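Local coordinates for uncharacterized protein TP-0789 domain-containing protein (Desulfovibrio piger ATCC 29098, PDB 4Z48) that is of unknown function but belongs to the LolA-like family, so it may act, as some relatives do, in sorting outer membrane lipoproteins, at residues 25-30 and 230-235; 21-26 and 51-56; 32-37 and 45-50; 172-177 and 203-208; 120-125 and 159-164. One frame throughout, in Å; residues are numbered along the deposited sequence.

Interaction 1 of 5, residues 25-30 and 230-235; sequences SQDSYS and YDVGLS
Two aspartates reach across the contact in opposite directions, each gripping backbone N-H groups of the other segment, where strand 219-230 ends beside the start of strand 27-38 and the loop 231-235 folds back over D27. The D27 carboxylate has CG in the crowded position between backbone N and carbonyl carbon (chi1 76°) and plugs the turn at 232-234. D27 OD1 takes V232 N at 2.8 Å on the syn lone pair. D27 OD2 holds two donors, G233 N on its syn lone pair and L234 N from above the carboxylate plane, both at 3.0 Å. D231 swings back the other way: its OD1 accepts from Q26 N at 2.7 Å, again on the syn lone pair, and from D27 N at 3.2 Å, met nearly along the C-O axis. D231 N binds D27 O at 2.8 Å, next to the non-hydrogen-bonded antiparallel pair S28-Y230. On that pair's face the Y230 ring leans against S25 and S28, CD1 lying 3.4 Å from S25 CB, while its hydroxyl goes on to T206. Five N-H groups feeding two carboxylates should offset the repulsion between D27 OD1 and D231 OD1, 4.6 Å apart, and probably keep both ionised.

Interaction 2 of 5, residues 21-26 and 51-56; sequences QVDTSQ and SKHFGK
H53 turns its imidazole back over the incoming loop, with CG anti to its own carbonyl carbon (chi1 -77°). Here the loop between helix 8-20 and strand 27-38 meets the end of strand 41-54. The ring's ND1 comes near the carbonyl oxygen of Q26, which lies close to the ring plane at the edge; the ND1 to Q26 O bond is weak, at 3.4 Å. The same oxygen is held far better by the backbone: H53 N donates to Q26 O at 2.9 Å, almost straight at 171° and in the carbonyl plane. K52 adds a CA-H contact to this acceptor, and its extended chain then runs off to L234 O and D236. The side chain of Q26 is bent at chi2, which folds its amide back so that NE2 packs 3.8 Å from H53 CB, the two side chains crossing at about a right angle. D23 comes from farther back in the loop with CG anti to its backbone N (chi1 -176°), and OD2 meets the imidazole tip to tip, 3.9 Å from H53 CE1. An Asx turn fixes this aspartate: D23 OD1 accepts S25 N, and also S25 OG at 2.7 Å on its syn lone pair. The weak bond to Q26 O is consistent with a proton on ND1; the nearby D23 carboxylate, not bonded to the ring, might modestly favour the charged form.

Interaction 3 of 5, residues 32-37 and 45-50; sequences AVMSIN and RSFKTY
F47 has CG between its backbone N and carbonyl carbon (chi1 57°), the crowded position, and this throws the ring across to the neighbouring strand. There it lies flat beneath the methyl of A32, a CH-pi contact with A32 CB 3.8 Å from the ring centroid and close to the ring normal. M34, a selenomethionine, has CG anti to its backbone N; its CB touches the edge of the same ring, and this first torsion with an extended chi2 carries SE to 4.2 Å from R45 CD. R45 kinks at chi2 (90°), and its CD is also met by I36 CD1 at 3.7 Å, an oblique crossing of two chains. Beyond that kink the guanidinium leaves the pair, NE bonding to M115 O. A32, M34, R45 and F47 thus share one face, further filled by W225 and F67 from the strands on either side. V33 and S46 form the non-hydrogen-bonded pair on the other face, where V33 CG2 rests 3.6 Å from S46 OG.

The backbones are tied by two hydrogen-bonded pairs. At A32-F47 the bonds are A32 N to F47 O, 2.9 Å, and F47 N to A32 O; at M34-R45 they are M34 N to R45 O, 2.8 Å and nearly straight, and R45 N back to M34 O. The strand segments run at 152° to each other, so this is a twisted antiparallel beta hairpin, strands 27-38 and 41-54, in the antiparallel beta structure of a protein assigned to the LolA-like family.

Interaction 4 of 5, residues 172-177 and 203-208; sequences KDTLLR and GIWTVT
T174 sets its methyl over one face of the W205 indole, CG2 lying 3.5 Å from the centroid of the five-membered ring and only 7° off its normal. This CH-pi contact packs the loop leading into strand 177-184 against the start of strand 204-214, with strand 189-201 lying between those two strands in the antiparallel order of this LolA-like protein. The threonine torsion decides which branch does what. With OG1 between backbone N and carbonyl carbon (chi1 68°), CG2 stands anti to the carbonyl carbon and is presented to the indole, while OG1 turns to Q198 on the intervening strand and takes a weak bond from L176 N. W205 has CG anti to its carbonyl carbon (chi1 -84°), and the two side chains cross at about a right angle.

L176 provides the second half of the contact. Its chain is extended at chi2, so the isobutyl group reaches over the backbone of strand 204-214, with CD2 3.6 Å from W205 O. Everything passing between these segments is apolar or van der Waals contact. V207 rounds off the patch, its CG2 sitting 4.2 Å from both L176 CD1 and R177 O. The tightest touch of L176 is on the main chain itself: CD1 lies 3.5 Å from W205 C.

Interaction 5 of 5, residues 120-125 and 159-164; sequences SNEDIQ and KETQYS
Carboxylate-to-backbone bonding comes first. E122 has CG in the crowded position between backbone N and carbonyl carbon (chi1 70°) and is extended beyond it, so the carboxylate projects straight at the opposing loop. E122 OE2 takes the N-H of Q162 at 3.0 Å on the syn lone pair, with an angle of 162°. On the D123 side, S120 N meets D123 OD2 from above the carboxylate plane, in a straight bond of 2.8 Å; this oxygen also pairs with K191, whose charge probably helps keep the aspartate ionised.

Hydroxyls meet the same two carboxylates. Y163 OH donates to D123 OD1 at 2.7 Å on the syn lone pair; the side chains cross at about a right angle, yet carboxylate and ring planes are only 11° apart, so OD1 lies at the ring edge, in plane. E122 OE1 lies 3.0 Å from T161 OG1.

Within the second loop, an ST turn has T161 OG1 accept from Y163 N at 3.2 Å. Packing adds Q162 CG, set 3.4 Å above the centre of the Y163 ring.

The helically coiled residues 121-124 lie in the long connection between strands 101-104 and 133-143, where I124 leans on strand 77-82 and N121 on strand 91-96. Across from them, the loop 159-162 leads into strand 163-171, and Y163 meets Y182 of strand 177-184 edge-to-face.

Interactions 1, 2 and 3 all work on strands 27-38 and 41-54: interaction 3 zips the hairpin itself in a buried setting, by backbone pairing and apolar packing, whereas interactions 1 and 2 secure its more open end. They share S25 and Q26; interaction 1 uses carboxylates on backbone N-H groups, while interaction 2, a surface contact, has one main-chain bond with a weak imidazole bond beside it. Interaction 4, partly buried and without cross-segment hydrogen bonds, lies among later strands but reaches interaction 1 through Y230 and T206 and interaction 2 through V22. Interaction 5, also partly buried, touches none of the others; its carboxylates tie a loop to the approach and start of strand 163-171.

Interaction 1 of 5, residues 25-30 and 230-235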
# COMPACT_ATOMS: atom_id res chain seq x y z
N SER A 25 5.64 8.88 12.16
CA SER A 25 4.43 8.77 12.99
C SER A 25 4.33 7.48 13.77
O SER A 25 4.92 6.48 13.37
CB SER A 25 3.18 8.91 12.13
OG SER A 25 2.85 7.72 11.43
N GLN A 26 3.50 7.48 14.85
CA GLN A 26 3.20 6.29 15.65
C GLN A 26 1.81 5.77 15.30
O GLN A 26 1.55 4.58 15.44
CB GLN A 26 3.31 6.58 17.16
CG GLN A 26 4.76 6.43 17.70
CD GLN A 26 5.38 5.07 17.44
OE1 GLN A 26 6.29 4.91 16.61
NE2 GLN A 26 4.89 4.04 18.12
N ASP A 27 0.91 6.65 14.83
CA ASP A 27 -0.42 6.24 14.39
C ASP A 27 -0.96 7.26 13.39
O ASP A 27 -0.38 8.34 13.23
CB ASP A 27 -1.37 6.05 15.60
CG ASP A 27 -1.92 7.30 16.25
OD1 ASP A 27 -2.36 8.20 15.52
OD2 ASP A 27 -2.03 7.31 17.49
N SER A 28 -2.00 6.88 12.68
CA SER A 28 -2.66 7.76 11.71
C SER A 28 -4.11 7.38 11.47
O SER A 28 -4.53 6.23 11.64
CB SER A 28 -1.92 7.75 10.37
OG SER A 28 -1.89 6.46 9.81
N TYR A 29 -4.86 8.37 11.00
CA TYR A 29 -6.25 8.25 10.63
C TYR A 29 -6.44 8.90 9.30
O TYR A 29 -5.84 9.96 9.08
CB TYR A 29 -7.13 8.92 11.69
CG TYR A 29 -8.56 9.10 11.27
CD1 TYR A 29 -9.48 8.05 11.37
CD2 TYR A 29 -8.99 10.30 10.70
CE1 TYR A 29 -10.81 8.22 10.98
CE2 TYR A 29 -10.32 10.47 10.29
CZ TYR A 29 -11.22 9.42 10.43
OH TYR A 29 -12.52 9.55 10.04
N SER A 30 -7.23 8.30 8.40
CA SER A 30 -7.61 8.97 7.16
C SER A 30 -8.96 8.48 6.65
O SER A 30 -9.50 7.48 7.10
CB SER A 30 -6.55 8.83 6.07
OG SER A 30 -6.55 7.56 5.45
N TYR A 230 -1.95 12.54 11.79
CA TYR A 230 -0.98 11.65 12.43
C TYR A 230 -0.99 11.80 13.94
O TYR A 230 -1.32 12.87 14.44
CB TYR A 230 0.44 11.91 11.93
CG TYR A 230 0.66 11.47 10.50
CD1 TYR A 230 0.72 10.13 10.17
CD2 TYR A 230 0.86 12.41 9.49
CE1 TYR A 230 0.96 9.72 8.86
CE2 TYR A 230 1.08 12.01 8.17
CZ TYR A 230 1.11 10.66 7.86
OH TYR A 230 1.31 10.21 6.59
N ASP A 231 -0.56 10.75 14.67
CA ASP A 231 -0.41 10.74 16.13
C ASP A 231 -1.64 11.34 16.86
O ASP A 231 -1.51 12.27 17.66
CB ASP A 231 0.88 11.45 16.54
CG ASP A 231 2.11 10.75 16.00
OD1 ASP A 231 1.98 9.64 15.52
OD2 ASP A 231 3.22 11.32 16.08
N VAL A 232 -2.81 10.75 16.59
CA VAL A 232 -4.10 11.15 17.15
C VAL A 232 -4.37 10.46 18.50
O VAL A 232 -5.33 10.82 19.19
CB VAL A 232 -5.27 10.93 16.15
CG1 VAL A 232 -5.10 11.82 14.93
CG2 VAL A 232 -5.39 9.48 15.72
N GLY A 233 -3.54 9.48 18.85
CA GLY A 233 -3.66 8.71 20.08
C GLY A 233 -4.68 7.59 20.00
O GLY A 233 -5.53 7.46 20.88
N LEU A 234 -4.59 6.76 18.94
CA LEU A 234 -5.48 5.62 18.72
C LEU A 234 -5.27 4.53 19.76
O LEU A 234 -4.12 4.17 20.04
CB LEU A 234 -5.28 5.02 17.31
CG LEU A 234 -5.74 5.84 16.10
CD1 LEU A 234 -5.47 5.07 14.80
CD2 LEU A 234 -7.21 6.22 16.19
N SER A 235 -6.37 3.99 20.32
CA SER A 235 -6.26 2.89 21.28
C SER A 235 -5.93 1.58 20.53
O SER A 235 -6.22 1.48 19.33
CB SER A 235 -7.55 2.75 22.10
OG SER A 235 -8.63 2.22 21.35

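Interaction 2 of 5, residues 21-26 and 51-56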
# COMPACT_ATOMS: atom_id res chain seq x y z
N GLN A 21 12.34 6.02 6.23
CA GLN A 21 12.45 6.98 7.34
C GLN A 21 11.46 8.16 7.22
O GLN A 21 11.33 8.92 8.19
CB GLN A 21 13.88 7.50 7.49
CG GLN A 21 14.76 6.55 8.31
CD GLN A 21 16.22 6.55 7.91
OE1 GLN A 21 16.74 7.49 7.29
NE2 GLN A 21 16.92 5.48 8.27
N VAL A 22 10.76 8.32 6.07
CA VAL A 22 9.81 9.45 5.86
C VAL A 22 8.67 9.42 6.90
O VAL A 22 8.38 10.44 7.53
CB VAL A 22 9.26 9.47 4.40
CG1 VAL A 22 8.15 10.52 4.24
CG2 VAL A 22 10.40 9.72 3.40
N ASP A 23 8.07 8.25 7.12
CA ASP A 23 6.95 8.13 8.07
C ASP A 23 7.46 8.02 9.52
O ASP A 23 7.78 6.93 10.00
CB ASP A 23 6.05 6.94 7.70
CG ASP A 23 4.81 6.81 8.60
OD1 ASP A 23 4.51 7.78 9.32
OD2 ASP A 23 4.16 5.72 8.58
N THR A 24 7.49 9.17 10.24
CA THR A 24 8.00 9.27 11.61
C THR A 24 6.85 9.11 12.65
O THR A 24 7.07 9.22 13.86
CB THR A 24 8.74 10.60 11.77
OG1 THR A 24 7.85 11.67 11.40
CG2 THR A 24 10.01 10.68 10.91
N SER A 25 5.64 8.88 12.16
CA SER A 25 4.43 8.77 12.99
C SER A 25 4.33 7.48 13.77
O SER A 25 4.92 6.48 13.37
CB SER A 25 3.18 8.91 12.13
OG SER A 25 2.85 7.72 11.43
N GLN A 26 3.50 7.48 14.85
CA GLN A 26 3.20 6.29 15.65
C GLN A 26 1.81 5.77 15.30
O GLN A 26 1.55 4.58 15.44
CB GLN A 26 3.31 6.58 17.16
CG GLN A 26 4.76 6.43 17.70
CD GLN A 26 5.38 5.07 17.44
OE1 GLN A 26 6.29 4.91 16.61
NE2 GLN A 26 4.89 4.04 18.12
N SER A 51 -4.35 3.29 11.67
CA SER A 51 -3.08 2.56 11.68
C SER A 51 -2.31 2.90 12.92
O SER A 51 -2.46 4.02 13.42
CB SER A 51 -2.22 2.86 10.45
OG SER A 51 -3.00 2.91 9.27
N LYS A 52 -1.52 1.97 13.44
CA LYS A 52 -0.71 2.19 14.62
C LYS A 52 0.47 1.24 14.60
O LYS A 52 0.33 0.07 14.23
CB LYS A 52 -1.56 2.01 15.89
CG LYS A 52 -0.85 2.42 17.18
CD LYS A 52 -1.73 2.22 18.39
CE LYS A 52 -0.98 2.59 19.63
NZ LYS A 52 -1.86 2.55 20.83
N HIS A 53 1.66 1.76 14.98
CA HIS A 53 2.90 0.99 15.06
C HIS A 53 2.88 0.12 16.30
O HIS A 53 2.24 0.48 17.31
CB HIS A 53 4.13 1.91 15.02
CG HIS A 53 4.42 2.38 13.63
ND1 HIS A 53 3.70 3.40 13.06
CD2 HIS A 53 5.22 1.83 12.69
CE1 HIS A 53 4.15 3.52 11.82
NE2 HIS A 53 5.04 2.57 11.54
N PHE A 54 3.46 -1.08 16.17
CA PHE A 54 3.54 -2.12 17.20
C PHE A 54 4.89 -2.82 17.13
O PHE A 54 5.63 -2.63 16.16
CB PHE A 54 2.40 -3.16 17.01
CG PHE A 54 1.03 -2.75 17.50
CD1 PHE A 54 0.16 -2.05 16.67
CD2 PHE A 54 0.60 -3.09 18.78
CE1 PHE A 54 -1.11 -1.68 17.12
CE2 PHE A 54 -0.67 -2.71 19.22
CZ PHE A 54 -1.52 -2.02 18.39
N GLY A 55 5.19 -3.64 18.13
CA GLY A 55 6.42 -4.42 18.17
C GLY A 55 7.51 -3.87 19.07
O GLY A 55 7.43 -2.73 19.53
N LYS A 56 8.55 -4.71 19.29
CA LYS A 56 9.73 -4.46 20.12
C LYS A 56 10.38 -3.11 19.82
O LYS A 56 10.77 -2.41 20.76
CB LYS A 56 10.76 -5.58 19.94

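Interaction 3 of 5, residues 32-37 and 45-50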
# COMPACT_ATOMS: atom_id res chain seq x y z
N ALA A 32 -11.06 8.00 2.83
CA ALA A 32 -10.79 7.87 1.40
C ALA A 32 -12.04 7.54 0.62
O ALA A 32 -12.99 6.97 1.18
CB ALA A 32 -9.76 6.76 1.14
N VAL A 33 -12.04 7.92 -0.66
CA VAL A 33 -13.06 7.55 -1.65
C VAL A 33 -12.28 6.89 -2.80
O VAL A 33 -11.28 7.45 -3.27
CB VAL A 33 -13.95 8.73 -2.13
CG1 VAL A 33 -14.80 8.30 -3.33
CG2 VAL A 33 -14.87 9.20 -1.01
N MSE A 34 -12.74 5.72 -3.23
CA MSE A 34 -12.16 4.95 -4.31
C MSE A 34 -13.19 4.82 -5.43
O MSE A 34 -14.36 4.55 -5.16
CB MSE A 34 -11.72 3.58 -3.75
CG MSE A 34 -11.59 2.46 -4.74
SE MSE A 34 -11.36 0.80 -3.68
CE MSE A 34 -9.64 0.97 -3.23
N SER A 35 -12.76 5.07 -6.65
CA SER A 35 -13.59 4.95 -7.84
C SER A 35 -12.90 3.95 -8.81
O SER A 35 -11.77 4.17 -9.24
CB SER A 35 -13.83 6.33 -8.46
OG SER A 35 -14.54 6.23 -9.68
N ILE A 36 -13.58 2.84 -9.09
CA ILE A 36 -13.11 1.77 -9.96
C ILE A 36 -13.82 1.84 -11.30
O ILE A 36 -15.07 1.70 -11.34
CB ILE A 36 -13.35 0.40 -9.26
CG1 ILE A 36 -12.84 0.40 -7.80
CG2 ILE A 36 -12.67 -0.72 -10.07
CD1 ILE A 36 -13.46 -0.66 -6.89
N ASN A 37 -13.05 2.00 -12.39
CA ASN A 37 -13.64 2.10 -13.73
C ASN A 37 -13.30 0.89 -14.59
O ASN A 37 -12.14 0.63 -14.85
CB ASN A 37 -13.19 3.39 -14.43
CG ASN A 37 -13.97 3.76 -15.68
OD1 ASN A 37 -14.02 3.02 -16.68
ND2 ASN A 37 -14.53 4.96 -15.67
N ARG A 45 -16.33 3.10 -3.50
CA ARG A 45 -16.19 2.71 -2.11
C ARG A 45 -15.73 3.90 -1.31
O ARG A 45 -14.92 4.67 -1.81
CB ARG A 45 -15.17 1.57 -1.93
CG ARG A 45 -15.67 0.18 -2.30
CD ARG A 45 -15.41 -0.15 -3.76
NE ARG A 45 -15.76 -1.54 -4.03
CZ ARG A 45 -16.97 -1.97 -4.35
NH1 ARG A 45 -17.97 -1.10 -4.47
NH2 ARG A 45 -17.19 -3.25 -4.57
N SER A 46 -16.24 4.04 -0.09
CA SER A 46 -15.82 5.06 0.88
C SER A 46 -15.31 4.30 2.07
O SER A 46 -15.98 3.35 2.49
CB SER A 46 -16.97 5.97 1.30
OG SER A 46 -17.29 6.94 0.31
N PHE A 47 -14.16 4.67 2.62
CA PHE A 47 -13.63 3.97 3.79
C PHE A 47 -12.79 4.87 4.71
O PHE A 47 -12.36 5.94 4.33
CB PHE A 47 -12.81 2.73 3.40
CG PHE A 47 -11.64 2.93 2.46
CD1 PHE A 47 -11.83 2.94 1.08
CD2 PHE A 47 -10.35 3.08 2.95
CE1 PHE A 47 -10.75 3.11 0.21
CE2 PHE A 47 -9.26 3.21 2.08
CZ PHE A 47 -9.46 3.19 0.71
N LYS A 48 -12.62 4.44 5.96
CA LYS A 48 -11.74 5.07 6.93
C LYS A 48 -10.63 4.07 7.24
O LYS A 48 -10.88 2.86 7.29
CB LYS A 48 -12.47 5.50 8.21
CG LYS A 48 -13.45 6.66 8.04
CD LYS A 48 -14.35 6.82 9.25
CE LYS A 48 -15.20 8.06 9.13
NZ LYS A 48 -16.33 7.88 8.18
N THR A 49 -9.39 4.56 7.39
CA THR A 49 -8.25 3.72 7.72
C THR A 49 -7.67 4.17 9.06
O THR A 49 -7.34 5.33 9.23
CB THR A 49 -7.16 3.73 6.59
OG1 THR A 49 -7.74 3.30 5.35
CG2 THR A 49 -5.99 2.79 6.90
N TYR A 50 -7.46 3.22 9.97
CA TYR A 50 -6.79 3.45 11.26
C TYR A 50 -5.48 2.68 11.25
O TYR A 50 -5.47 1.53 10.81
CB TYR A 50 -7.69 2.97 12.43
CG TYR A 50 -9.07 3.58 12.45
CD1 TYR A 50 -10.11 3.03 11.70
CD2 TYR A 50 -9.35 4.69 13.23
CE1 TYR A 50 -11.38 3.60 11.69
CE2 TYR A 50 -10.63 5.24 13.28
CZ TYR A 50 -11.64 4.69 12.51
OH TYR A 50 -12.91 5.24 12.54

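Interaction 4 of 5, residues 172-177 and 203-208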
# COMPACT_ATOMS: atom_id res chain seq x y z
N LYS A 172 13.14 13.10 -5.60
CA LYS A 172 14.38 13.37 -4.89
C LYS A 172 14.17 14.23 -3.64
O LYS A 172 14.84 14.03 -2.64
CB LYS A 172 15.41 14.05 -5.83
CG LYS A 172 15.89 13.12 -6.94
CD LYS A 172 17.40 13.21 -7.17
CE LYS A 172 17.88 14.48 -7.82
NZ LYS A 172 19.36 14.55 -7.79
N ASP A 173 13.21 15.15 -3.69
CA ASP A 173 12.97 16.08 -2.59
C ASP A 173 12.21 15.48 -1.40
O ASP A 173 12.59 15.73 -0.26
CB ASP A 173 12.24 17.36 -3.08
CG ASP A 173 11.05 17.19 -4.02
OD1 ASP A 173 10.81 16.05 -4.49
OD2 ASP A 173 10.40 18.22 -4.32
N THR A 174 11.11 14.75 -1.65
CA THR A 174 10.30 14.22 -0.55
C THR A 174 10.56 12.71 -0.28
O THR A 174 10.15 12.22 0.77
CB THR A 174 8.83 14.46 -0.87
OG1 THR A 174 8.45 13.65 -1.99
CG2 THR A 174 8.52 15.94 -1.12
N LEU A 175 11.17 11.99 -1.23
CA LEU A 175 11.45 10.54 -1.11
C LEU A 175 10.15 9.72 -1.21
O LEU A 175 10.13 8.54 -0.86
CB LEU A 175 12.30 10.18 0.15
CG LEU A 175 13.67 10.89 0.16
CD1 LEU A 175 14.45 10.65 1.46
CD2 LEU A 175 14.50 10.48 -1.05
N LEU A 176 9.09 10.35 -1.74
CA LEU A 176 7.83 9.67 -2.01
C LEU A 176 7.85 9.17 -3.43
O LEU A 176 8.40 9.84 -4.29
CB LEU A 176 6.62 10.61 -1.81
CG LEU A 176 6.28 11.01 -0.37
CD1 LEU A 176 5.02 11.87 -0.35
CD2 LEU A 176 6.11 9.77 0.54
N ARG A 177 7.18 8.04 -3.71
CA ARG A 177 7.05 7.55 -5.09
C ARG A 177 6.19 8.53 -5.88
O ARG A 177 5.22 9.08 -5.32
CB ARG A 177 6.34 6.18 -5.10
CG ARG A 177 7.14 5.07 -4.42
CD ARG A 177 6.29 3.82 -4.13
NE ARG A 177 7.19 2.74 -3.65
CZ ARG A 177 7.60 2.60 -2.38
NH1 ARG A 177 7.15 3.43 -1.44
NH2 ARG A 177 8.44 1.63 -2.05
N GLY A 203 3.82 17.64 9.24
CA GLY A 203 5.25 17.57 8.99
C GLY A 203 5.75 16.35 8.23
O GLY A 203 6.96 16.16 8.14
N ILE A 204 4.83 15.51 7.68
CA ILE A 204 5.18 14.28 6.97
C ILE A 204 4.61 14.30 5.54
O ILE A 204 3.38 14.25 5.35
CB ILE A 204 4.66 13.00 7.74
CG1 ILE A 204 5.14 12.96 9.23
CG2 ILE A 204 5.03 11.70 6.97
CD1 ILE A 204 4.50 11.79 10.12
N TRP A 205 5.50 14.28 4.55
CA TRP A 205 5.12 14.21 3.14
C TRP A 205 4.39 12.86 2.93
O TRP A 205 4.93 11.81 3.28
CB TRP A 205 6.37 14.36 2.25
CG TRP A 205 6.72 15.80 2.02
CD1 TRP A 205 7.79 16.48 2.54
CD2 TRP A 205 5.98 16.75 1.25
NE1 TRP A 205 7.75 17.79 2.14
CE2 TRP A 205 6.66 17.98 1.32
CE3 TRP A 205 4.81 16.67 0.46
CZ2 TRP A 205 6.23 19.13 0.64
CZ3 TRP A 205 4.36 17.81 -0.19
CH2 TRP A 205 5.05 19.03 -0.07
N THR A 206 3.10 12.95 2.51
CA THR A 206 2.21 11.80 2.37
C THR A 206 1.55 11.78 1.00
O THR A 206 1.12 12.83 0.51
CB THR A 206 1.12 11.91 3.48
OG1 THR A 206 1.74 12.11 4.75
CG2 THR A 206 0.18 10.67 3.56
N VAL A 207 1.41 10.58 0.40
CA VAL A 207 0.67 10.40 -0.86
C VAL A 207 -0.79 10.50 -0.47
O VAL A 207 -1.20 9.83 0.48
CB VAL A 207 1.01 9.06 -1.59
CG1 VAL A 207 -0.01 8.75 -2.68
CG2 VAL A 207 2.44 9.09 -2.18
N THR A 208 -1.58 11.35 -1.17
CA THR A 208 -2.99 11.51 -0.82
C THR A 208 -3.89 11.32 -2.02
O THR A 208 -5.09 11.52 -1.92
CB THR A 208 -3.27 12.89 -0.15
OG1 THR A 208 -3.02 13.95 -1.08
CG2 THR A 208 -2.51 13.11 1.14

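Interaction 5 of 5, residues 120-125 and 159-164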
# COMPACT_ATOMS: atom_id res chain seq x y z
N SER A 120 -4.51 -5.26 -5.19
CA SER A 120 -4.61 -6.62 -4.68
C SER A 120 -4.61 -6.56 -3.17
O SER A 120 -4.23 -5.53 -2.62
CB SER A 120 -3.43 -7.45 -5.17
OG SER A 120 -3.49 -7.67 -6.57
N ASN A 121 -4.98 -7.67 -2.48
CA ASN A 121 -4.94 -7.70 -1.01
C ASN A 121 -3.50 -7.45 -0.48
O ASN A 121 -3.32 -6.76 0.53
CB ASN A 121 -5.46 -9.05 -0.48
CG ASN A 121 -6.92 -9.25 -0.75
OD1 ASN A 121 -7.70 -8.32 -0.71
ND2 ASN A 121 -7.30 -10.48 -1.07
N GLU A 122 -2.49 -7.93 -1.20
CA GLU A 122 -1.10 -7.72 -0.78
C GLU A 122 -0.66 -6.26 -0.92
O GLU A 122 0.21 -5.85 -0.17
CB GLU A 122 -0.12 -8.65 -1.51
CG GLU A 122 0.10 -8.35 -2.99
CD GLU A 122 1.24 -9.15 -3.59
OE1 GLU A 122 2.36 -9.15 -3.02
OE2 GLU A 122 1.01 -9.79 -4.64
N ASP A 123 -1.29 -5.47 -1.80
CA ASP A 123 -0.98 -4.06 -1.99
C ASP A 123 -1.36 -3.20 -0.77
O ASP A 123 -0.87 -2.08 -0.64
CB ASP A 123 -1.68 -3.52 -3.25
CG ASP A 123 -1.20 -4.14 -4.55
OD1 ASP A 123 -0.05 -4.59 -4.61
OD2 ASP A 123 -1.98 -4.15 -5.51
N ILE A 124 -2.24 -3.74 0.12
CA ILE A 124 -2.75 -3.09 1.32
C ILE A 124 -1.76 -3.21 2.51
O ILE A 124 -1.87 -2.44 3.45
CB ILE A 124 -4.16 -3.66 1.62
CG1 ILE A 124 -5.18 -3.29 0.50
CG2 ILE A 124 -4.69 -3.31 2.99
CD1 ILE A 124 -5.12 -1.92 -0.06
N GLN A 125 -0.77 -4.12 2.46
CA GLN A 125 0.26 -4.22 3.51
C GLN A 125 1.37 -3.14 3.34
O GLN A 125 1.32 -2.36 2.39
CB GLN A 125 0.90 -5.61 3.50
CG GLN A 125 -0.11 -6.74 3.67
CD GLN A 125 0.39 -8.05 3.09
OE1 GLN A 125 1.35 -8.11 2.30
NE2 GLN A 125 -0.29 -9.11 3.44
N LYS A 159 9.76 -15.06 -1.16
CA LYS A 159 8.71 -14.12 -0.78
C LYS A 159 7.44 -14.40 -1.60
O LYS A 159 7.48 -14.57 -2.83
CB LYS A 159 9.18 -12.66 -0.92
CG LYS A 159 8.15 -11.62 -0.47
CD LYS A 159 8.60 -10.22 -0.83
CE LYS A 159 7.45 -9.25 -1.00
NZ LYS A 159 6.58 -9.19 0.20
N GLU A 160 6.32 -14.51 -0.88
CA GLU A 160 4.96 -14.77 -1.36
C GLU A 160 4.41 -13.47 -1.96
O GLU A 160 3.97 -12.57 -1.23
CB GLU A 160 4.10 -15.25 -0.17
CG GLU A 160 2.76 -15.87 -0.52
CD GLU A 160 2.42 -17.01 0.41
OE1 GLU A 160 2.09 -16.75 1.59
OE2 GLU A 160 2.55 -18.18 -0.02
N THR A 161 4.49 -13.36 -3.29
CA THR A 161 4.04 -12.14 -3.98
C THR A 161 3.68 -12.48 -5.42
O THR A 161 4.21 -13.44 -5.96
CB THR A 161 5.15 -11.02 -3.92
OG1 THR A 161 4.75 -9.88 -4.69
CG2 THR A 161 6.51 -11.50 -4.40
N GLN A 162 2.80 -11.70 -6.04
CA GLN A 162 2.48 -11.97 -7.44
C GLN A 162 3.51 -11.28 -8.36
O GLN A 162 3.53 -11.52 -9.57
CB GLN A 162 1.06 -11.47 -7.75
CG GLN A 162 0.97 -9.97 -7.88
CD GLN A 162 -0.43 -9.47 -7.92
OE1 GLN A 162 -1.01 -9.10 -6.90
NE2 GLN A 162 -1.01 -9.41 -9.13
N TYR A 163 4.34 -10.39 -7.80
CA TYR A 163 5.23 -9.59 -8.62
C TYR A 163 6.64 -10.15 -8.73
O TYR A 163 7.16 -10.74 -7.78
CB TYR A 163 5.31 -8.15 -8.11
CG TYR A 163 3.95 -7.53 -7.84
CD1 TYR A 163 3.05 -7.30 -8.88
CD2 TYR A 163 3.56 -7.20 -6.55
CE1 TYR A 163 1.82 -6.68 -8.65
CE2 TYR A 163 2.31 -6.61 -6.30
CZ TYR A 163 1.44 -6.38 -7.35
OH TYR A 163 0.24 -5.78 -7.07
N SER A 164 7.23 -9.97 -9.90
CA SER A 164 8.60 -10.40 -10.16
C SER A 164 9.55 -9.25 -9.91
O SER A 164 10.70 -9.47 -9.51
CB SER A 164 8.76 -10.91 -11.59
OG SER A 164 8.39 -9.89 -12.50